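Local atomic coordinates of enoyl-CoA hydratase/isomerase family protein (Pseudomonas syringae pv. tomato, PDB entry 3OT6), a protein that belongs to the enoyl-CoA hydratase/isomerase family and, as in other crotonase-like enzymes, probably acts on an acyl-CoA thioester. Residues D32-F37 with I77-Q82; Y118-A123 with Q187-A192; I128-V133 with M137-A142. One frame throughout, in Å; residues are numbered along the deposited sequence.

In the fold
The three contacts lie in different parts of one crotonase-like chain. Contact 1 sets two helices, 31-46 and 73-91, side by side and is only partly buried, with aliphatic packing inside and a glutamine toward the surface. Contact 2 is a buried strand-to-helix contact on the opposite side of the chain's centre, about 26 Å from contact 1 between centres, with one isoleucine methyl on helix backbone and two alanines. Contact 3, also buried, is formed mainly by loop residues, has the largest buried area and adds a backbone hydrogen bond. Contacts 1 and 3 touch where Val80 packs on His140, whereas contacts 2 and 3 share no element, although strands 118-122 and 128-129 are consecutive in the chain.

Contact 1 of 3, residues D32-F37 with I77-Q82; sequences DVIIAF and INLVAQ
Segments 32-37 and 77-82 run in nearly the same direction, their helix axes inclined by 27° and 10.5 Å apart at closest approach, with the CA atoms of Ile34 and Gln82 the nearest pair between the segments. Ile34 carries most of the packing. Its CG1 branch lies anti to the carbonyl carbon (chi1 -64°) and continues extended, bringing its terminal methyl, CD1, to the facing helix. There CD1 meets two residues one helical turn apart: it lies 3.8 Å from CD1 of Leu79 and equally close to CB of Gln82. Leu79 starts out to the flank of its helix, but with CG anti to the backbone N (chi1 178°) its CD1 methyl comes back to the isoleucine. The second branch of Ile34 is used as well, its CG2 methyl resting 4.0 Å from CB of Gln82. Gln82 is therefore touched by both branches, through the aliphatic foot of its side chain. Farther out, CG1 of Ile35 approaches the end of the same glutamine, in a looser contact at the more exposed margin of the interface. Other parts of the chain add to the packing: Leu79 also touches Val68 and Met69 of helix 66-71, and Ile34 touches Ile29. Dispersion between aliphatic groups thus joins the two helices, with a small buried area of 180 Å². The arrangement is the near-parallel packing of neighbouring helices in a crotonase-like fold, here linking the helix after strand 16-21 to the long helix that precedes strand 97-100.

Contact 2 of 3, residues Y118-A123 with Q187-A192; sequences YRIGVA and QGAALA
Ile120 points from its strand toward helix 186-197 and meets residues 187-192 through a single methyl, CD1. With chi1 at -52° the CG1 branch sits beside the backbone N, and the extended chi2 of 179° takes CD1 out to the helix backbone. The methyl settles over the peptide joining Ala189 to Ala190: CD1 of Ile120 is 3.7 Å from N of Ala190 and 3.8 Å from C of Ala189. The two alanine methyls are slightly farther off, with CB of Ala189 at 4.2 Å and CB of Ala190 at 4.3 Å from that same CD1. Ala189 directs its CB toward the strand, whereas that of Ala190 leaves at the flank, where it also touches Ile52 of strand 50-54. With only methyl side chains on Ala189 and Ala190, the isoleucine reaches the main chain itself. This is the packing of a helix against one face of the six-stranded mixed sheet of the crotonase-like fold; strand 118-122 lies between strands 97-100 and 179-181, and Val181 of the latter touches both Ile120 and Ala189. Leu186 and Val193 of the same helix also pack on Ile120, extending the apolar contact along the helix beyond the two alanines. Within the strand, Tyr118 turns its ring edge to CG1 of Ile120, which lies in the ring plane, and its side chain touches Val193. Arg119 instead forms a salt bridge with Asp178.

Contact 3 of 3, residues I128-V133 with M137-A142; sequences IGLNEV and MTMHHA
Glu132 and the selenomethionine Met139 make the closest side-chain contact between the two segments, crossing obliquely. Met139 places CG anti to its backbone N (chi1 -173°) and then folds at both chi2 and chi3, which brings SE and CE against the aliphatic part of the glutamate. CE of Met139 lies 3.3 Å from CG of Glu132, while its SE is 3.4 Å from that carbon. The glutamate leaves its backbone with an almost eclipsed first torsion (chi1 19°) and is bent at chi2, which brings its carboxylate carbon back beside the selenomethionine. The approach is tight and, given this unusual chi1, somewhat doubtful in detail. On another side of the CE methyl, CB of Leu130 approaches to 3.9 Å, the two side chains crossing at about a right angle. Phe111 of helix 108-113 touches all three side chains. Leu130, Glu132 and Met139 belong to the connection between strand 128-129 of the smaller sheet and helix 141-150 in the crotonase-like fold, where His140 occupies the N-cap position. The connection doubles back, its two limbs joined by a backbone hydrogen bond from N of Met137 to O of Glu132, 2.9 Å long and bent to 139° at the hydrogen. Beside it, CB and CG of Met137, also a selenomethionine, lie 3.4 Å from O of Glu132, and the chain then bends at chi2 and chi3. The Met137 side chain also borders a bound (4R)-2-methylpentane-2,4-diol, probably from the crystallisation liquor.

Contact 1 of 3, residues D32-F37 with I77-Q82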
loop_
_atom_site.group_PDB
_atom_site.type_symbol
_atom_site.label_atom_id
_atom_site.label_comp_id
_atom_site.label_asym_id
_atom_site.label_seq_id
_atom_site.Cartn_x
_atom_site.Cartn_y
_atom_site.Cartn_z
ATOM N N ASP A 32 7.652 -13.779 -0.463
ATOM C CA ASP A 32 6.450 -14.618 -0.393
ATOM C C ASP A 32 5.200 -13.764 -0.246
ATOM O O ASP A 32 4.208 -14.008 -0.915
ATOM C CB ASP A 32 6.543 -15.536 0.829
ATOM C CG ASP A 32 7.567 -16.679 0.659
ATOM O OD1 ASP A 32 8.162 -16.868 -0.430
ATOM O OD2 ASP A 32 7.783 -17.394 1.686
ATOM N N VAL A 33 5.259 -12.729 0.602
ATOM C CA VAL A 33 4.129 -11.815 0.746
ATOM C C VAL A 33 3.710 -11.228 -0.579
ATOM O O VAL A 33 2.536 -11.195 -0.865
ATOM C CB VAL A 33 4.360 -10.747 1.805
ATOM C CG1 VAL A 33 3.317 -9.675 1.723
ATOM C CG2 VAL A 33 4.311 -11.390 3.206
ATOM N N ILE A 34 4.652 -10.860 -1.428
ATOM C CA ILE A 34 4.307 -10.220 -2.689
ATOM C C ILE A 34 3.671 -11.212 -3.671
ATOM O O ILE A 34 2.739 -10.871 -4.397
ATOM C CB ILE A 34 5.540 -9.514 -3.300
ATOM C CG1 ILE A 34 5.974 -8.380 -2.353
ATOM C CG2 ILE A 34 5.235 -9.002 -4.707
ATOM C CD1 ILE A 34 7.315 -7.841 -2.653
ATOM N N ILE A 35 4.210 -12.435 -3.687
ATOM C CA ILE A 35 3.666 -13.509 -4.457
ATOM C C ILE A 35 2.219 -13.806 -3.974
ATOM O O ILE A 35 1.278 -13.921 -4.778
ATOM C CB ILE A 35 4.525 -14.740 -4.339
ATOM C CG1 ILE A 35 5.860 -14.516 -5.082
ATOM C CG2 ILE A 35 3.786 -15.893 -4.996
ATOM C CD1 ILE A 35 6.870 -15.590 -4.856
ATOM N N ALA A 36 2.037 -13.893 -2.670
ATOM C CA ALA A 36 0.704 -14.095 -2.128
ATOM C C ALA A 36 -0.180 -12.997 -2.632
ATOM O O ALA A 36 -1.266 -13.305 -3.102
ATOM C CB ALA A 36 0.715 -14.134 -0.593
ATOM N N PHE A 37 0.271 -11.725 -2.557
ATOM C CA PHE A 37 -0.535 -10.541 -2.954
ATOM C C PHE A 37 -0.913 -10.601 -4.420
ATOM O O PHE A 37 -2.047 -10.367 -4.762
ATOM C CB PHE A 37 0.222 -9.207 -2.695
ATOM C CG PHE A 37 -0.245 -8.477 -1.501
ATOM C CD1 PHE A 37 0.625 -8.252 -0.430
ATOM C CD2 PHE A 37 -1.565 -8.006 -1.429
ATOM C CE1 PHE A 37 0.180 -7.602 0.721
ATOM C CE2 PHE A 37 -2.029 -7.369 -0.312
ATOM C CZ PHE A 37 -1.157 -7.165 0.796
ATOM N N ILE A 77 17.546 -5.871 -4.256
ATOM C CA ILE A 77 17.166 -5.279 -5.512
ATOM C C ILE A 77 15.895 -5.944 -6.075
ATOM O O ILE A 77 15.014 -5.235 -6.621
ATOM C CB ILE A 77 18.299 -5.353 -6.510
ATOM C CG1 ILE A 77 19.363 -4.302 -6.164
ATOM C CG2 ILE A 77 17.790 -5.189 -7.975
ATOM C CD1 ILE A 77 20.657 -4.424 -7.029
ATOM N N ASN A 78 15.780 -7.258 -5.893
ATOM C CA ASN A 78 14.709 -7.986 -6.479
ATOM C C ASN A 78 13.478 -7.781 -5.598
ATOM O O ASN A 78 12.340 -7.668 -6.103
ATOM C CB ASN A 78 15.046 -9.484 -6.659
ATOM C CG ASN A 78 13.773 -10.333 -6.824
ATOM O OD1 ASN A 78 13.241 -10.938 -5.827
ATOM N ND2 ASN A 78 13.203 -10.318 -8.071
ATOM N N LEU A 79 13.708 -7.674 -4.292
ATOM C CA LEU A 79 12.620 -7.443 -3.386
ATOM C C LEU A 79 11.971 -6.063 -3.657
ATOM O O LEU A 79 10.738 -5.954 -3.729
ATOM C CB LEU A 79 13.022 -7.613 -1.902
ATOM C CG LEU A 79 11.940 -7.345 -0.820
ATOM C CD1 LEU A 79 10.713 -8.244 -0.943
ATOM C CD2 LEU A 79 12.462 -7.465 0.623
ATOM N N VAL A 80 12.783 -5.021 -3.820
ATOM C CA VAL A 80 12.195 -3.710 -3.965
ATOM C C VAL A 80 11.568 -3.624 -5.322
ATOM O O VAL A 80 10.511 -3.001 -5.465
ATOM C CB VAL A 80 13.233 -2.592 -3.753
ATOM C CG1 VAL A 80 12.747 -1.185 -4.390
ATOM C CG2 VAL A 80 13.625 -2.578 -2.296
ATOM N N ALA A 81 12.182 -4.237 -6.331
ATOM C CA ALA A 81 11.546 -4.231 -7.687
ATOM C C ALA A 81 10.154 -4.900 -7.679
ATOM O O ALA A 81 9.185 -4.404 -8.340
ATOM C CB ALA A 81 12.463 -4.850 -8.773
ATOM N N GLN A 82 10.010 -5.970 -6.897
ATOM C CA GLN A 82 8.745 -6.714 -6.868
ATOM C C GLN A 82 7.738 -5.882 -6.128
ATOM O O GLN A 82 6.572 -5.815 -6.479
ATOM C CB GLN A 82 8.894 -8.008 -6.108
ATOM C CG GLN A 82 9.602 -9.185 -6.695
ATOM C CD GLN A 82 9.642 -10.325 -5.541
ATOM O OE1 GLN A 82 10.646 -10.410 -4.786
ATOM N NE2 GLN A 82 8.512 -11.134 -5.366
#

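Contact 2 of 3, residues Y118-A123 with Q187-A192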
loop_
_atom_site.group_PDB
_atom_site.type_symbol
_atom_site.label_atom_id
_atom_site.label_comp_id
_atom_site.label_asym_id
_atom_site.label_seq_id
_atom_site.Cartn_x
_atom_site.Cartn_y
_atom_site.Cartn_z
ATOM N N TYR A 118 -8.739 4.414 -2.057
ATOM C CA TYR A 118 -9.358 4.976 -0.887
ATOM C C TYR A 118 -8.587 4.372 0.318
ATOM O O TYR A 118 -8.269 3.141 0.323
ATOM C CB TYR A 118 -10.892 4.596 -0.796
ATOM C CG TYR A 118 -11.588 5.528 0.179
ATOM C CD1 TYR A 118 -12.174 6.706 -0.276
ATOM C CD2 TYR A 118 -11.537 5.305 1.547
ATOM C CE1 TYR A 118 -12.747 7.631 0.600
ATOM C CE2 TYR A 118 -12.123 6.242 2.480
ATOM C CZ TYR A 118 -12.707 7.401 1.983
ATOM O OH TYR A 118 -13.256 8.363 2.797
ATOM N N ARG A 119 -8.323 5.176 1.351
ATOM C CA ARG A 119 -7.517 4.679 2.488
ATOM C C ARG A 119 -8.169 5.031 3.774
ATOM O O ARG A 119 -8.507 6.169 3.985
ATOM C CB ARG A 119 -6.101 5.279 2.476
ATOM C CG ARG A 119 -5.196 4.786 1.336
ATOM C CD ARG A 119 -5.340 5.576 0.036
ATOM N NE ARG A 119 -5.637 6.990 0.302
ATOM C CZ ARG A 119 -4.706 7.944 0.471
ATOM N NH1 ARG A 119 -3.398 7.663 0.320
ATOM N NH2 ARG A 119 -5.092 9.194 0.776
ATOM N N ILE A 120 -8.304 4.079 4.675
ATOM C CA ILE A 120 -8.932 4.340 5.992
ATOM C C ILE A 120 -8.032 3.869 7.084
ATOM O O ILE A 120 -7.511 2.730 7.033
ATOM C CB ILE A 120 -10.282 3.582 6.166
ATOM C CG1 ILE A 120 -11.193 3.882 4.976
ATOM C CG2 ILE A 120 -10.966 3.995 7.499
ATOM C CD1 ILE A 120 -12.586 3.146 5.039
ATOM N N GLY A 121 -7.824 4.718 8.067
ATOM C CA GLY A 121 -6.958 4.330 9.183
ATOM C C GLY A 121 -7.730 4.348 10.488
ATOM O O GLY A 121 -8.888 4.723 10.501
ATOM N N VAL A 122 -7.093 3.958 11.585
ATOM C CA VAL A 122 -7.793 3.903 12.899
ATOM C C VAL A 122 -7.106 4.831 13.872
ATOM O O VAL A 122 -5.868 4.919 13.858
ATOM C CB VAL A 122 -7.948 2.436 13.461
ATOM C CG1 VAL A 122 -8.834 1.653 12.538
ATOM C CG2 VAL A 122 -6.617 1.738 13.558
ATOM N N ALA A 123 -7.891 5.553 14.670
ATOM C CA ALA A 123 -7.370 6.414 15.772
ATOM C C ALA A 123 -6.639 5.619 16.861
ATOM O O ALA A 123 -7.049 4.497 17.223
ATOM C CB ALA A 123 -8.541 7.177 16.420
ATOM N N GLN A 187 -13.745 -2.106 10.071
ATOM C CA GLN A 187 -14.324 -3.014 9.096
ATOM C C GLN A 187 -15.612 -2.385 8.515
ATOM O O GLN A 187 -15.823 -2.385 7.291
ATOM C CB GLN A 187 -14.627 -4.344 9.770
ATOM C CG GLN A 187 -15.068 -5.490 8.821
ATOM C CD GLN A 187 -15.824 -6.604 9.588
ATOM O OE1 GLN A 187 -15.250 -7.672 9.914
ATOM N NE2 GLN A 187 -17.106 -6.335 9.910
ATOM N N GLY A 188 -16.431 -1.795 9.390
ATOM C CA GLY A 188 -17.688 -1.222 9.001
ATOM C C GLY A 188 -17.505 -0.013 8.124
ATOM O O GLY A 188 -18.286 0.210 7.182
ATOM N N ALA A 189 -16.498 0.804 8.415
ATOM C CA ALA A 189 -16.277 2.000 7.592
ATOM C C ALA A 189 -15.820 1.590 6.157
ATOM O O ALA A 189 -16.294 2.171 5.136
ATOM C CB ALA A 189 -15.303 2.939 8.261
ATOM N N ALA A 190 -14.954 0.565 6.102
ATOM C CA ALA A 190 -14.476 -0.008 4.849
ATOM C C ALA A 190 -15.586 -0.565 3.978
ATOM O O ALA A 190 -15.620 -0.245 2.787
ATOM C CB ALA A 190 -13.369 -1.045 5.060
ATOM N N LEU A 191 -16.485 -1.389 4.548
ATOM C CA LEU A 191 -17.693 -1.828 3.820
ATOM C C LEU A 191 -18.610 -0.659 3.420
ATOM O O LEU A 191 -19.234 -0.668 2.350
ATOM C CB LEU A 191 -18.435 -2.924 4.590
ATOM C CG LEU A 191 -17.576 -4.182 4.784
ATOM C CD1 LEU A 191 -18.295 -5.214 5.662
ATOM C CD2 LEU A 191 -17.198 -4.817 3.448
ATOM N N ALA A 192 -18.681 0.370 4.235
ATOM C CA ALA A 192 -19.510 1.475 3.856
ATOM C C ALA A 192 -18.977 2.242 2.602
ATOM O O ALA A 192 -19.775 2.726 1.789
ATOM C CB ALA A 192 -19.689 2.416 5.051
#

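Contact 3 of 3, residues I128-V133 with M137-A142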
loop_
_atom_site.group_PDB
_atom_site.type_symbol
_atom_site.label_atom_id
_atom_site.label_comp_id
_atom_site.label_asym_id
_atom_site.label_seq_id
_atom_site.Cartn_x
_atom_site.Cartn_y
_atom_site.Cartn_z
ATOM N N ILE A 128 2.262 6.318 11.287
ATOM C CA ILE A 128 2.227 6.078 9.873
ATOM C C ILE A 128 3.264 6.975 9.224
ATOM O O ILE A 128 3.257 8.218 9.449
ATOM C CB ILE A 128 0.865 6.420 9.326
ATOM C CG1 ILE A 128 -0.197 5.462 9.876
ATOM C CG2 ILE A 128 0.932 6.476 7.820
ATOM C CD1 ILE A 128 -1.557 5.967 9.669
ATOM N N GLY A 129 4.173 6.397 8.436
ATOM C CA GLY A 129 5.136 7.242 7.784
ATOM C C GLY A 129 6.233 6.461 7.146
ATOM O O GLY A 129 6.188 5.256 7.149
ATOM N N LEU A 130 7.247 7.182 6.667
ATOM C CA LEU A 130 8.290 6.668 5.862
ATOM C C LEU A 130 9.600 6.879 6.629
ATOM O O LEU A 130 10.181 7.981 6.633
ATOM C CB LEU A 130 8.318 7.426 4.514
ATOM C CG LEU A 130 7.047 7.280 3.678
ATOM C CD1 LEU A 130 7.166 8.113 2.376
ATOM C CD2 LEU A 130 6.714 5.786 3.373
ATOM N N ASN A 131 10.089 5.828 7.284
ATOM C CA ASN A 131 11.166 6.087 8.213
ATOM C C ASN A 131 12.510 5.806 7.609
ATOM O O ASN A 131 13.509 5.802 8.310
ATOM C CB ASN A 131 10.956 5.333 9.520
ATOM C CG ASN A 131 11.049 3.838 9.347
ATOM O OD1 ASN A 131 10.969 3.300 8.251
ATOM N ND2 ASN A 131 11.217 3.166 10.428
ATOM N N GLU A 132 12.549 5.582 6.301
ATOM C CA GLU A 132 13.755 5.042 5.741
ATOM C C GLU A 132 14.974 5.937 5.956
ATOM O O GLU A 132 16.097 5.430 6.139
ATOM C CB GLU A 132 13.626 4.447 4.289
ATOM C CG GLU A 132 12.498 4.801 3.382
ATOM C CD GLU A 132 11.108 4.219 3.742
ATOM O OE1 GLU A 132 10.611 3.308 3.060
ATOM O OE2 GLU A 132 10.467 4.726 4.677
ATOM N N VAL A 133 14.756 7.254 5.950
ATOM C CA VAL A 133 15.859 8.200 6.071
ATOM C C VAL A 133 16.367 8.152 7.519
ATOM O O VAL A 133 17.542 8.435 7.789
ATOM C CB VAL A 133 15.516 9.640 5.605
ATOM C CG1 VAL A 133 16.418 10.730 6.324
ATOM C CG2 VAL A 133 15.712 9.733 4.145
HETATM N N MSE A 137 18.633 4.599 5.065
HETATM C CA MSE A 137 18.322 4.314 3.631
HETATM C C MSE A 137 17.982 5.550 2.760
HETATM O O MSE A 137 17.138 6.320 3.120
HETATM C CB MSE A 137 17.127 3.391 3.615
HETATM C CG MSE A 137 17.143 2.514 4.842
HETATM SE SE MSE A 137 16.975 0.612 4.504
HETATM C CE MSE A 137 15.050 0.518 4.890
ATOM N N THR A 138 18.698 5.763 1.680
ATOM C CA THR A 138 18.310 6.726 0.698
ATOM C C THR A 138 17.085 6.182 -0.027
ATOM O O THR A 138 17.097 5.032 -0.500
ATOM C CB THR A 138 19.410 6.889 -0.277
ATOM O OG1 THR A 138 20.561 7.314 0.450
ATOM C CG2 THR A 138 19.038 7.933 -1.376
HETATM N N MSE A 139 16.026 6.993 -0.087
HETATM C CA MSE A 139 14.776 6.591 -0.675
HETATM C C MSE A 139 15.002 6.290 -2.173
HETATM O O MSE A 139 15.754 7.017 -2.868
HETATM C CB MSE A 139 13.707 7.658 -0.471
HETATM C CG MSE A 139 12.245 7.244 -0.926
HETATM SE SE MSE A 139 11.614 5.989 0.364
HETATM C CE MSE A 139 11.034 7.255 1.767
ATOM N N HIS A 140 14.360 5.204 -2.623
ATOM C CA HIS A 140 14.355 4.815 -4.010
ATOM C C HIS A 140 13.405 5.682 -4.840
ATOM O O HIS A 140 12.463 6.278 -4.314
ATOM C CB HIS A 140 14.014 3.316 -4.129
ATOM C CG HIS A 140 12.707 2.903 -3.497
ATOM N ND1 HIS A 140 12.298 3.325 -2.250
ATOM C CD2 HIS A 140 11.745 2.050 -3.927
ATOM C CE1 HIS A 140 11.148 2.754 -1.938
ATOM N NE2 HIS A 140 10.784 1.984 -2.948
ATOM N N HIS A 141 13.658 5.775 -6.139
ATOM C CA HIS A 141 12.780 6.521 -7.020
ATOM C C HIS A 141 11.298 6.124 -6.920
ATOM O O HIS A 141 10.437 6.987 -6.779
ATOM C CB HIS A 141 13.278 6.489 -8.455
ATOM C CG HIS A 141 14.477 7.337 -8.694
ATOM N ND1 HIS A 141 14.443 8.716 -8.615
ATOM C CD2 HIS A 141 15.758 7.010 -8.995
ATOM C CE1 HIS A 141 15.645 9.200 -8.892
ATOM N NE2 HIS A 141 16.457 8.188 -9.129
ATOM N N ALA A 142 10.991 4.842 -6.958
ATOM C CA ALA A 142 9.614 4.410 -6.863
ATOM C C ALA A 142 8.909 5.012 -5.644
ATOM O O ALA A 142 7.791 5.522 -5.768
ATOM C CB ALA A 142 9.530 2.889 -6.843
#